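Local coordinates for protein carbohydrate kinase, FGGY (Novosphingobium aromaticivorans, PDB 3H6E) that probably transfers a phosphate group from ATP to a sugar or related polyol, as other carbohydrate kinases of the FGGY family do, at residues Ala252-Thr257 with Arg390-Gly395; Trp260-Arg265 with Ser295-Gly300; Phe346-His351 with Asp379-Leu384; Ala370-Ala375 with Ala400-Arg405. One frame throughout, in Å; residues are numbered along the deposited sequence.

Contact 1: Ala252-Thr257 with Arg390-Gly395; sequences ATVLST and RILVEG
Strands 252-256 and 390-394 run side by side in the same direction, their axes 4.6 Å apart at the closest point. Four backbone bonds zip them together: Thr253 N gives to Arg390 O, Leu392 N to Thr253 O, Leu255 N to Leu392 O and Glu394 N to Leu255 O. The first two donors come in almost along the C=O axis, while the last two sit above the carbonyl plane of their acceptors. Thr253, Leu255, Ile391 and Val393 line one side of the sheet, with Leu255 CB 4.3 Å from Ile391 CG2; Val254, Leu392 and Glu394 line the other.

Thr257, where the pairing runs out, repays following outward. Its CB lies 3.6 Å from Glu394 O. With chi1 at 68°, OG1 sits between the backbone N and the carbonyl carbon, and from there Thr257 OG1 donates to Glu394 O at 2.8 Å, in the carbonyl plane and on a lone pair. Thr257 CG2 also lies 3.6 Å from Glu394 O and reaches obliquely across to Val393 CG1.

Thr257 N adds only a weak, bent bond to Glu394 O. OG1 is also hydrogen-bonded to Phe397 N, which ties the strand end to the chain just after Gly395, whose backbone angles demand glycine. A side-chain hydroxyl thus takes over from the weakening backbone N-H as the main donor where the ladder stops, and Glu394 O is gripped by both.

Contact 2: Trp260-Arg265 with Ser295-Gly300; sequences WFIAMR and SARFMG
The Trp260 indole is sandwiched. Met299, modelled as selenomethionine, lays CG over the centre of the six-membered ring, with SE obliquely to one side in a Met-aromatic contact. Over the opposite face comes the Arg297 guanidinium, its CZ 4.0 Å from the centroid of the six-membered ring in an off-centre cation-pi contact, the two planes 74° apart so that the group tilts steeply over the ring. The Arg297 chain bends at chi2 and chi3 to get there, and Arg297 NE also forms a salt bridge with Asp281. An alanine at Trp260 would remove the surface between Arg297 and Met299, and would probably leave both side chains less firmly placed.

On the other side of the sheet, the Phe261 ring takes Gly300 CA over one face, 3.8 Å from its centroid; a CB on Gly300 would collide with Phe261 CD1. The Phe298 ring lies alongside Phe261, planes at 54°, with CE1 3.5 Å from Phe261 CB.

Beneath these rings, Phe261 and Phe298 exchange a pair of backbone hydrogen bonds, Phe261 N to Phe298 O at 2.9 Å, and Ala263 and Ala296 do the same. Strands 261-266 and 292-298 are thus antiparallel neighbours in a sheet whose central order, 292-298, 261-266, 252-256, 390-394, 415-419, is the 3-2-1-4-5 pattern of the ribonuclease H-like, actin-type ATPase fold.

Contact 3: Phe346-His351 with Asp379-Leu384; sequences FGPYPH and DTALDL
Tyr349 and Thr380 reach toward each other tip to tip. Tyr349 OH stands 2.3 Å from Thr380 OG1, a very short hydrogen bond in which either hydroxyl could be the donor, and Thr380 OG1 lies at the edge of the phenol ring, near its plane. Thr380 is set up for this by chi1 of -68°, which puts OG1 anti to the carbonyl carbon and CG2 anti to the backbone N. OG1 has a second, weak hydrogen bond back to Leu376 O, one turn earlier in the helix.

The methyl branch of Thr380 does the apolar half of the work: CG2 is 3.8 Å from Pro348 CB. Pro348 directs CB toward the helix; its CG meets Ala381 CB at 4.1 Å and its CB meets Leu384 CD2 at 4.3 Å. Positions 380, 381 and 384 share one flank of the helix, so the proline presses on adjacent turns while the tyrosine bonds beside it. Just before it, Gly347 takes up backbone angles that only glycine tolerates well, and a CB there would strike Pro348 CD.

Outside the pair, Arg280 makes a cation-pi contact with the Tyr349 ring, and Trp464 and Val468 touch it too. Pro348 also rests on Val377 and Phe298, so the loop lies against the C-terminal part of helix 363-384 and the end of strand 292-298, with helix 457-468 on the Tyr349 side.

Contact 4: Ala370-Ala375 with Ala400-Arg405; sequences ACLYAA and ADVFVR
Cys371 and Val402 meet most closely, Cys371 CB lying 3.4 Å from Val402 CB, with the Cys371 SG turned aside to 3.9 Å from Val402 CB. Val402 CG1, anti to the backbone N, slots in toward Leu372, whose CD2 comes to 3.6 Å across it. On the other flank Phe403, CG anti to its backbone N (chi1 171°), swings its ring back to helix 363-384. The ring presents its edge: CE1 approaches Ala374 O at 3.6 Å and CD1 approaches Cys371 O at 3.7 Å, while the Ala374 and Ala375 methyls close in on CD1.

The small residues Cys371, Ala374 and Ala375 let the axes of segments 370-375 and 401-405 come within 8.0 Å at a crossing angle of -30°. Helix 401-410 is the connection of a beta-alpha-beta crossover from strand 390-394 to the parallel strand 415-419, and it lies against helix 363-384, which leads into the first of those strands. An alanine at Phe403 would strip the ring from the Ala374 and Ala375 methyls and from the sheet, and would probably loosen the fit between the helices.

Farther out, Val402 also touches Leu324, Leu325 and Val328, and Leu372 touches Val331.

All four contacts belong to the C-terminal lobe. Contacts 1 and 2, centres 9 Å apart, share one sheet: Ser256 O lies 2.7 Å from Ile262 N, and Val254 O pairs with Met264 N, so strand 252-256 is paired on both sides. Helix 363-384 serves contacts 3 and 4 at different points. Leu382 CD2 of contact 3 reaches Ile391 CD1 of contact 1 at 3.5 Å, and Phe403 CZ of contact 4 meets Leu255 CD2 and the Phe261 ring, joining helices to sheet. Contact 3 abuts contact 2 through Phe346, beside Trp260 and Met299. ATP in this fold usually binds between the lobes, probably near the C-terminal ends of strands 252-256 and 390-394 here.

Contact 1: Ala252-Thr257 with Arg390-Gly395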
loop_
_atom_site.group_PDB
_atom_site.type_symbol
_atom_site.label_atom_id
_atom_site.label_comp_id
_atom_site.label_asym_id
_atom_site.label_seq_id
_atom_site.Cartn_x
_atom_site.Cartn_y
_atom_site.Cartn_z
ATOM N N ALA A 252 2.992 3.512 -16.235
ATOM C CA ALA A 252 1.692 3.718 -15.609
ATOM C C ALA A 252 1.832 4.037 -14.137
ATOM O O ALA A 252 2.838 3.705 -13.516
ATOM C CB ALA A 252 0.817 2.493 -15.791
ATOM N N THR A 253 0.815 4.684 -13.583
ATOM C CA THR A 253 0.779 5.008 -12.168
ATOM C C THR A 253 -0.566 4.595 -11.578
ATOM O O THR A 253 -1.615 4.915 -12.133
ATOM C CB THR A 253 0.961 6.519 -11.939
ATOM O OG1 THR A 253 2.302 6.901 -12.278
ATOM C CG2 THR A 253 0.681 6.880 -10.487
ATOM N N VAL A 254 -0.533 3.875 -10.462
ATOM C CA VAL A 254 -1.756 3.569 -9.738
ATOM C C VAL A 254 -1.934 4.547 -8.584
ATOM O O VAL A 254 -1.036 4.723 -7.758
ATOM C CB VAL A 254 -1.779 2.123 -9.209
ATOM C CG1 VAL A 254 -3.050 1.878 -8.407
ATOM C CG2 VAL A 254 -1.665 1.124 -10.356
ATOM N N LEU A 255 -3.088 5.201 -8.543
ATOM C CA LEU A 255 -3.375 6.149 -7.483
ATOM C C LEU A 255 -4.464 5.591 -6.586
ATOM O O LEU A 255 -5.638 5.592 -6.954
ATOM C CB LEU A 255 -3.829 7.489 -8.056
ATOM C CG LEU A 255 -4.212 8.527 -6.997
ATOM C CD1 LEU A 255 -2.970 9.192 -6.441
ATOM C CD2 LEU A 255 -5.160 9.566 -7.565
ATOM N N SER A 256 -4.074 5.109 -5.411
ATOM C CA SER A 256 -5.049 4.586 -4.465
ATOM C C SER A 256 -5.583 5.709 -3.577
ATOM O O SER A 256 -4.865 6.649 -3.237
ATOM C CB SER A 256 -4.463 3.450 -3.627
ATOM O OG SER A 256 -3.400 3.900 -2.820
ATOM N N THR A 257 -6.855 5.609 -3.216
ATOM C CA THR A 257 -7.503 6.645 -2.427
ATOM C C THR A 257 -8.179 6.054 -1.195
ATOM O O THR A 257 -8.331 4.840 -1.082
ATOM C CB THR A 257 -8.525 7.443 -3.273
ATOM O OG1 THR A 257 -9.636 6.605 -3.613
ATOM C CG2 THR A 257 -7.874 7.959 -4.545
ATOM N N ARG A 390 -0.516 6.868 -18.143
ATOM C CA ARG A 390 -1.678 6.125 -17.682
ATOM C C ARG A 390 -1.805 6.214 -16.172
ATOM O O ARG A 390 -0.858 5.921 -15.445
ATOM C CB ARG A 390 -1.568 4.662 -18.109
ATOM C CG ARG A 390 -1.284 4.486 -19.586
ATOM C CD ARG A 390 -0.801 3.087 -19.899
ATOM N NE ARG A 390 0.114 3.091 -21.035
ATOM C CZ ARG A 390 -0.232 2.783 -22.279
ATOM N NH1 ARG A 390 -1.483 2.431 -22.557
ATOM N NH2 ARG A 390 0.680 2.819 -23.245
ATOM N N ILE A 391 -2.977 6.627 -15.704
ATOM C CA ILE A 391 -3.249 6.665 -14.276
ATOM C C ILE A 391 -4.509 5.876 -13.951
ATOM O O ILE A 391 -5.573 6.122 -14.516
ATOM C CB ILE A 391 -3.402 8.104 -13.759
ATOM C CG1 ILE A 391 -2.149 8.914 -14.087
ATOM C CG2 ILE A 391 -3.654 8.105 -12.263
ATOM C CD1 ILE A 391 -2.092 10.255 -13.400
ATOM N N LEU A 392 -4.379 4.920 -13.041
ATOM C CA LEU A 392 -5.513 4.123 -12.601
ATOM C C LEU A 392 -5.912 4.530 -11.191
ATOM O O LEU A 392 -5.146 4.346 -10.244
ATOM C CB LEU A 392 -5.160 2.638 -12.649
ATOM C CG LEU A 392 -6.109 1.667 -11.943
ATOM C CD1 LEU A 392 -7.548 1.873 -12.405
ATOM C CD2 LEU A 392 -5.648 0.232 -12.179
ATOM N N VAL A 393 -7.105 5.102 -11.059
ATOM C CA VAL A 393 -7.634 5.471 -9.750
ATOM C C VAL A 393 -8.349 4.278 -9.125
ATOM O O VAL A 393 -9.144 3.607 -9.783
ATOM C CB VAL A 393 -8.607 6.664 -9.843
ATOM C CG1 VAL A 393 -9.008 7.131 -8.455
ATOM C CG2 VAL A 393 -7.974 7.806 -10.620
ATOM N N GLU A 394 -8.053 4.010 -7.857
ATOM C CA GLU A 394 -8.720 2.946 -7.112
ATOM C C GLU A 394 -9.146 3.474 -5.748
ATOM O O GLU A 394 -8.903 4.638 -5.424
ATOM C CB GLU A 394 -7.802 1.736 -6.955
ATOM C CG GLU A 394 -7.260 1.207 -8.268
ATOM C CD GLU A 394 -6.558 -0.122 -8.108
ATOM O OE1 GLU A 394 -6.165 -0.451 -6.970
ATOM O OE2 GLU A 394 -6.398 -0.838 -9.119
ATOM N N GLY A 395 -9.775 2.620 -4.949
ATOM C CA GLY A 395 -10.300 3.036 -3.662
ATOM C C GLY A 395 -11.666 3.675 -3.812
ATOM O O GLY A 395 -12.197 3.755 -4.920
#

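Contact 2: Trp260-Arg265 with Ser295-Gly300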
loop_
_atom_site.group_PDB
_atom_site.type_symbol
_atom_site.label_atom_id
_atom_site.label_comp_id
_atom_site.label_asym_id
_atom_site.label_seq_id
_atom_site.Cartn_x
_atom_site.Cartn_y
_atom_site.Cartn_z
ATOM N N TRP A 260 -5.699 7.888 3.039
ATOM C CA TRP A 260 -4.509 8.308 2.318
ATOM C C TRP A 260 -4.709 8.181 0.810
ATOM O O TRP A 260 -5.170 7.151 0.315
ATOM C CB TRP A 260 -3.300 7.464 2.734
ATOM C CG TRP A 260 -2.703 7.838 4.054
ATOM C CD1 TRP A 260 -3.033 7.331 5.280
ATOM C CD2 TRP A 260 -1.660 8.792 4.282
ATOM N NE1 TRP A 260 -2.266 7.918 6.258
ATOM C CE2 TRP A 260 -1.413 8.817 5.672
ATOM C CE3 TRP A 260 -0.913 9.632 3.448
ATOM C CZ2 TRP A 260 -0.448 9.645 6.244
ATOM C CZ3 TRP A 260 0.043 10.456 4.021
ATOM C CH2 TRP A 260 0.266 10.457 5.403
ATOM N N PHE A 261 -4.365 9.240 0.087
ATOM C CA PHE A 261 -4.247 9.177 -1.360
ATOM C C PHE A 261 -2.784 8.887 -1.674
ATOM O O PHE A 261 -1.905 9.663 -1.307
ATOM C CB PHE A 261 -4.655 10.507 -1.989
ATOM C CG PHE A 261 -6.135 10.741 -2.023
ATOM C CD1 PHE A 261 -6.945 10.335 -0.974
ATOM C CD2 PHE A 261 -6.717 11.399 -3.096
ATOM C CE1 PHE A 261 -8.308 10.563 -1.005
ATOM C CE2 PHE A 261 -8.079 11.634 -3.131
ATOM C CZ PHE A 261 -8.876 11.215 -2.088
ATOM N N ILE A 262 -2.520 7.765 -2.334
ATOM C CA ILE A 262 -1.147 7.360 -2.608
ATOM C C ILE A 262 -0.904 7.097 -4.085
ATOM O O ILE A 262 -1.565 6.259 -4.695
ATOM C CB ILE A 262 -0.753 6.101 -1.813
ATOM C CG1 ILE A 262 -0.996 6.314 -0.318
ATOM C CG2 ILE A 262 0.705 5.741 -2.074
ATOM C CD1 ILE A 262 -0.695 5.099 0.527
ATOM N N ALA A 263 0.052 7.823 -4.652
ATOM C CA ALA A 263 0.451 7.623 -6.035
ATOM C C ALA A 263 1.668 6.711 -6.097
ATOM O O ALA A 263 2.735 7.050 -5.584
ATOM C CB ALA A 263 0.748 8.956 -6.702
HETATM N N MSE A 264 1.502 5.550 -6.724
HETATM C CA MSE A 264 2.606 4.624 -6.919
HETATM C C MSE A 264 2.870 4.442 -8.405
HETATM O O MSE A 264 2.050 3.873 -9.129
HETATM C CB MSE A 264 2.291 3.284 -6.267
HETATM C CG MSE A 264 1.952 3.399 -4.786
HETATM SE SE MSE A 264 1.400 1.696 -4.016
HETATM C CE MSE A 264 3.101 0.747 -4.125
ATOM N N ARG A 265 4.015 4.938 -8.859
ATOM C CA ARG A 265 4.340 4.907 -10.277
ATOM C C ARG A 265 5.159 3.681 -10.667
ATOM O O ARG A 265 6.050 3.254 -9.936
ATOM C CB ARG A 265 5.089 6.178 -10.680
ATOM C CG ARG A 265 5.712 6.105 -12.058
ATOM C CD ARG A 265 6.528 7.338 -12.370
ATOM N NE ARG A 265 7.203 7.205 -13.655
ATOM C CZ ARG A 265 8.141 8.029 -14.108
ATOM N NH1 ARG A 265 8.531 9.062 -13.381
ATOM N NH2 ARG A 265 8.690 7.811 -15.291
ATOM N N SER A 295 6.913 7.014 -5.206
ATOM C CA SER A 295 5.625 7.210 -4.556
ATOM C C SER A 295 5.478 8.601 -3.952
ATOM O O SER A 295 6.449 9.201 -3.507
ATOM C CB SER A 295 5.424 6.158 -3.465
ATOM O OG SER A 295 5.781 4.870 -3.940
ATOM N N ALA A 296 4.248 9.103 -3.941
ATOM C CA ALA A 296 3.933 10.364 -3.283
ATOM C C ALA A 296 2.542 10.265 -2.685
ATOM O O ALA A 296 1.602 9.861 -3.369
ATOM C CB ALA A 296 4.002 11.511 -4.268
ATOM N N ARG A 297 2.404 10.614 -1.412
ATOM C CA ARG A 297 1.087 10.610 -0.784
ATOM C C ARG A 297 0.680 11.935 -0.149
ATOM O O ARG A 297 1.484 12.859 -0.001
ATOM C CB ARG A 297 0.934 9.467 0.239
ATOM C CG ARG A 297 2.209 8.739 0.642
ATOM C CD ARG A 297 3.133 9.593 1.489
ATOM N NE ARG A 297 2.778 9.647 2.910
ATOM C CZ ARG A 297 3.062 8.691 3.795
ATOM N NH1 ARG A 297 3.673 7.583 3.400
ATOM N NH2 ARG A 297 2.725 8.833 5.072
ATOM N N PHE A 298 -0.598 12.003 0.198
ATOM C CA PHE A 298 -1.153 13.066 1.019
ATOM C C PHE A 298 -2.472 12.529 1.561
ATOM O O PHE A 298 -3.098 11.673 0.937
ATOM C CB PHE A 298 -1.350 14.362 0.221
ATOM C CG PHE A 298 -2.514 14.333 -0.729
ATOM C CD1 PHE A 298 -2.416 13.683 -1.948
ATOM C CD2 PHE A 298 -3.699 14.981 -0.415
ATOM C CE1 PHE A 298 -3.484 13.664 -2.831
ATOM C CE2 PHE A 298 -4.771 14.968 -1.294
ATOM C CZ PHE A 298 -4.662 14.304 -2.505
HETATM N N MSE A 299 -2.880 13.004 2.730
HETATM C CA MSE A 299 -4.048 12.439 3.392
HETATM C C MSE A 299 -5.352 12.975 2.830
HETATM O O MSE A 299 -6.153 13.572 3.549
HETATM C CB MSE A 299 -3.968 12.665 4.897
HETATM C CG MSE A 299 -3.122 11.621 5.597
HETATM SE SE MSE A 299 -3.452 11.578 7.506
HETATM C CE MSE A 299 -2.340 13.091 7.989
ATOM N N GLY A 300 -5.561 12.736 1.543
ATOM C CA GLY A 300 -6.725 13.234 0.837
ATOM C C GLY A 300 -8.037 12.998 1.550
ATOM O O GLY A 300 -8.760 13.946 1.845
#

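Contact 3: Phe346-His351 with Asp379-Leu384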
loop_
_atom_site.group_PDB
_atom_site.type_symbol
_atom_site.label_atom_id
_atom_site.label_comp_id
_atom_site.label_asym_id
_atom_site.label_seq_id
_atom_site.Cartn_x
_atom_site.Cartn_y
_atom_site.Cartn_z
ATOM N N PHE A 346 1.667 16.935 6.384
ATOM C CA PHE A 346 1.449 15.812 5.481
ATOM C C PHE A 346 1.180 16.268 4.055
ATOM O O PHE A 346 0.568 17.314 3.826
ATOM C CB PHE A 346 0.286 14.949 5.976
ATOM C CG PHE A 346 0.501 14.375 7.346
ATOM C CD1 PHE A 346 1.042 13.109 7.503
ATOM C CD2 PHE A 346 0.171 15.102 8.475
ATOM C CE1 PHE A 346 1.242 12.577 8.762
ATOM C CE2 PHE A 346 0.369 14.579 9.737
ATOM C CZ PHE A 346 0.907 13.311 9.879
ATOM N N GLY A 347 1.637 15.470 3.096
ATOM C CA GLY A 347 1.401 15.760 1.697
ATOM C C GLY A 347 2.436 16.681 1.080
ATOM O O GLY A 347 3.475 16.965 1.684
ATOM N N PRO A 348 2.155 17.149 -0.142
ATOM C CA PRO A 348 3.037 18.037 -0.904
ATOM C C PRO A 348 3.104 19.438 -0.307
ATOM O O PRO A 348 4.092 20.135 -0.524
ATOM C CB PRO A 348 2.374 18.091 -2.285
ATOM C CG PRO A 348 1.458 16.914 -2.327
ATOM C CD PRO A 348 0.987 16.728 -0.930
ATOM N N TYR A 349 2.073 19.842 0.430
ATOM C CA TYR A 349 2.025 21.188 1.000
ATOM C C TYR A 349 1.918 21.162 2.518
ATOM O O TYR A 349 0.953 21.689 3.075
ATOM C CB TYR A 349 0.830 21.962 0.439
ATOM C CG TYR A 349 0.733 21.960 -1.068
ATOM C CD1 TYR A 349 1.332 22.960 -1.823
ATOM C CD2 TYR A 349 0.037 20.964 -1.735
ATOM C CE1 TYR A 349 1.244 22.962 -3.201
ATOM C CE2 TYR A 349 -0.059 20.958 -3.113
ATOM C CZ TYR A 349 0.547 21.959 -3.839
ATOM O OH TYR A 349 0.448 21.962 -5.206
ATOM N N PRO A 350 2.921 20.575 3.189
ATOM C CA PRO A 350 2.851 20.295 4.627
ATOM C C PRO A 350 2.407 21.504 5.437
ATOM O O PRO A 350 1.654 21.340 6.397
ATOM C CB PRO A 350 4.294 19.937 4.984
ATOM C CG PRO A 350 4.895 19.472 3.723
ATOM C CD PRO A 350 4.251 20.274 2.637
ATOM N N HIS A 351 2.867 22.694 5.051
ATOM C CA HIS A 351 2.590 23.914 5.808
ATOM C C HIS A 351 1.694 24.918 5.078
ATOM O O HIS A 351 1.659 26.097 5.436
ATOM C CB HIS A 351 3.896 24.601 6.209
ATOM C CG HIS A 351 4.800 23.741 7.038
ATOM N ND1 HIS A 351 6.080 23.414 6.648
ATOM C CD2 HIS A 351 4.603 23.133 8.233
ATOM C CE1 HIS A 351 6.634 22.643 7.567
ATOM N NE2 HIS A 351 5.761 22.460 8.541
ATOM N N ASP A 379 -2.660 16.207 -8.332
ATOM C CA ASP A 379 -1.957 16.661 -9.525
ATOM C C ASP A 379 -0.516 17.039 -9.197
ATOM O O ASP A 379 0.411 16.671 -9.913
ATOM C CB ASP A 379 -2.683 17.859 -10.135
ATOM C CG ASP A 379 -1.939 18.451 -11.310
ATOM O OD1 ASP A 379 -2.040 17.886 -12.421
ATOM O OD2 ASP A 379 -1.257 19.483 -11.118
ATOM N N THR A 380 -0.339 17.782 -8.110
ATOM C CA THR A 380 0.990 18.158 -7.651
ATOM C C THR A 380 1.795 16.927 -7.236
ATOM O O THR A 380 2.989 16.834 -7.517
ATOM C CB THR A 380 0.910 19.147 -6.467
ATOM O OG1 THR A 380 0.386 20.398 -6.928
ATOM C CG2 THR A 380 2.283 19.376 -5.849
ATOM N N ALA A 381 1.131 15.984 -6.572
ATOM C CA ALA A 381 1.794 14.780 -6.082
ATOM C C ALA A 381 2.247 13.861 -7.215
ATOM O O ALA A 381 3.349 13.317 -7.180
ATOM C CB ALA A 381 0.894 14.036 -5.121
ATOM N N LEU A 382 1.389 13.695 -8.216
ATOM C CA LEU A 382 1.717 12.888 -9.381
ATOM C C LEU A 382 2.917 13.457 -10.127
ATOM O O LEU A 382 3.730 12.714 -10.669
ATOM C CB LEU A 382 0.513 12.797 -10.324
ATOM C CG LEU A 382 -0.617 11.853 -9.894
ATOM C CD1 LEU A 382 -1.975 12.349 -10.377
ATOM C CD2 LEU A 382 -0.341 10.422 -10.363
ATOM N N ASP A 383 3.024 14.781 -10.147
ATOM C CA ASP A 383 4.127 15.454 -10.833
ATOM C C ASP A 383 5.460 15.343 -10.096
ATOM O O ASP A 383 6.511 15.279 -10.729
ATOM C CB ASP A 383 3.788 16.922 -11.095
ATOM C CG ASP A 383 2.809 17.091 -12.237
ATOM O OD1 ASP A 383 2.659 16.130 -13.023
ATOM O OD2 ASP A 383 2.196 18.174 -12.350
ATOM N N LEU A 384 5.417 15.329 -8.767
ATOM C CA LEU A 384 6.628 15.143 -7.963
ATOM C C LEU A 384 7.402 13.879 -8.332
ATOM O O LEU A 384 8.615 13.826 -8.161
ATOM C CB LEU A 384 6.289 15.113 -6.470
ATOM C CG LEU A 384 6.555 16.366 -5.631
ATOM C CD1 LEU A 384 6.367 17.639 -6.442
ATOM C CD2 LEU A 384 5.679 16.371 -4.383
#

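Contact 4: Ala370-Ala375 with Ala400-Arg405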
loop_
_atom_site.group_PDB
_atom_site.type_symbol
_atom_site.label_atom_id
_atom_site.label_comp_id
_atom_site.label_asym_id
_atom_site.label_seq_id
_atom_site.Cartn_x
_atom_site.Cartn_y
_atom_site.Cartn_z
ATOM N N ALA A 370 -14.655 20.327 -2.880
ATOM C CA ALA A 370 -13.730 19.495 -2.121
ATOM C C ALA A 370 -13.050 18.494 -3.052
ATOM O O ALA A 370 -11.860 18.218 -2.921
ATOM C CB ALA A 370 -14.461 18.774 -0.991
ATOM N N CYS A 371 -13.819 17.960 -3.995
ATOM C CA CYS A 371 -13.299 17.012 -4.974
ATOM C C CYS A 371 -12.286 17.660 -5.911
ATOM O O CYS A 371 -11.426 16.979 -6.469
ATOM C CB CYS A 371 -14.439 16.416 -5.792
ATOM S SG CYS A 371 -15.591 15.417 -4.850
ATOM N N LEU A 372 -12.393 18.973 -6.084
ATOM C CA LEU A 372 -11.475 19.699 -6.959
ATOM C C LEU A 372 -10.135 19.911 -6.278
ATOM O O LEU A 372 -9.083 19.754 -6.895
ATOM C CB LEU A 372 -12.060 21.053 -7.373
ATOM C CG LEU A 372 -13.305 21.043 -8.267
ATOM C CD1 LEU A 372 -13.517 22.419 -8.897
ATOM C CD2 LEU A 372 -13.200 19.970 -9.339
ATOM N N TYR A 373 -10.187 20.272 -4.999
ATOM C CA TYR A 373 -8.989 20.514 -4.204
ATOM C C TYR A 373 -8.114 19.264 -4.123
ATOM O O TYR A 373 -6.884 19.354 -4.086
ATOM C CB TYR A 373 -9.379 20.992 -2.799
ATOM C CG TYR A 373 -8.280 20.859 -1.767
ATOM C CD1 TYR A 373 -7.321 21.850 -1.611
ATOM C CD2 TYR A 373 -8.205 19.740 -0.948
ATOM C CE1 TYR A 373 -6.315 21.726 -0.669
ATOM C CE2 TYR A 373 -7.204 19.609 -0.007
ATOM C CZ TYR A 373 -6.265 20.604 0.131
ATOM O OH TYR A 373 -5.267 20.479 1.065
ATOM N N ALA A 374 -8.754 18.098 -4.095
ATOM C CA ALA A 374 -8.034 16.835 -3.995
ATOM C C ALA A 374 -7.422 16.463 -5.341
ATOM O O ALA A 374 -6.400 15.782 -5.404
ATOM C CB ALA A 374 -8.957 15.729 -3.489
ATOM N N ALA A 375 -8.054 16.921 -6.416
ATOM C CA ALA A 375 -7.541 16.688 -7.759
ATOM C C ALA A 375 -6.269 17.497 -7.967
ATOM O O ALA A 375 -5.296 17.012 -8.543
ATOM C CB ALA A 375 -8.582 17.060 -8.797
ATOM N N ALA A 400 -15.983 8.917 -7.136
ATOM C CA ALA A 400 -16.118 10.366 -6.982
ATOM C C ALA A 400 -15.972 11.094 -8.320
ATOM O O ALA A 400 -14.897 11.595 -8.654
ATOM C CB ALA A 400 -15.112 10.890 -5.974
ATOM N N ASP A 401 -17.071 11.152 -9.072
ATOM C CA ASP A 401 -17.085 11.732 -10.417
ATOM C C ASP A 401 -16.371 13.077 -10.550
ATOM O O ASP A 401 -15.653 13.309 -11.518
ATOM C CB ASP A 401 -18.521 11.848 -10.939
ATOM C CG ASP A 401 -18.920 10.669 -11.804
ATOM O OD1 ASP A 401 -18.277 10.466 -12.855
ATOM O OD2 ASP A 401 -19.878 9.952 -11.443
ATOM N N VAL A 402 -16.578 13.969 -9.592
ATOM C CA VAL A 402 -15.956 15.283 -9.660
ATOM C C VAL A 402 -14.439 15.166 -9.549
ATOM O O VAL A 402 -13.702 15.882 -10.229
ATOM C CB VAL A 402 -16.482 16.222 -8.562
ATOM C CG1 VAL A 402 -15.882 17.605 -8.722
ATOM C CG2 VAL A 402 -18.012 16.282 -8.603
ATOM N N PHE A 403 -13.978 14.256 -8.697
ATOM C CA PHE A 403 -12.545 14.056 -8.501
ATOM C C PHE A 403 -11.861 13.495 -9.745
ATOM O O PHE A 403 -10.959 14.125 -10.299
ATOM C CB PHE A 403 -12.277 13.139 -7.302
ATOM C CG PHE A 403 -10.842 12.716 -7.176
ATOM C CD1 PHE A 403 -9.861 13.634 -6.843
ATOM C CD2 PHE A 403 -10.471 11.396 -7.394
ATOM C CE1 PHE A 403 -8.535 13.246 -6.732
ATOM C CE2 PHE A 403 -9.146 11.003 -7.282
ATOM C CZ PHE A 403 -8.180 11.931 -6.951
ATOM N N VAL A 404 -12.298 12.331 -10.189
ATOM C CA VAL A 404 -11.692 11.627 -11.313
ATOM C C VAL A 404 -11.743 12.470 -12.583
ATOM O O VAL A 404 -10.729 12.562 -13.308
ATOM C CB VAL A 404 -12.386 10.279 -11.576
ATOM C CG1 VAL A 404 -11.818 9.622 -12.825
ATOM C CG2 VAL A 404 -12.243 9.361 -10.370
ATOM N N ARG A 405 -12.886 13.048 -12.900
ATOM C CA ARG A 405 -13.037 13.845 -14.118
ATOM C C ARG A 405 -12.220 15.138 -14.075
ATOM O O ARG A 405 -11.730 15.603 -15.103
ATOM C CB ARG A 405 -14.513 14.144 -14.397
ATOM C CG ARG A 405 -15.344 12.900 -14.665
ATOM C CD ARG A 405 -16.747 13.247 -15.125
ATOM N NE ARG A 405 -16.759 13.738 -16.498
ATOM C CZ ARG A 405 -17.859 14.095 -17.153
ATOM N NH1 ARG A 405 -19.041 14.018 -16.555
ATOM N NH2 ARG A 405 -17.778 14.528 -18.405
#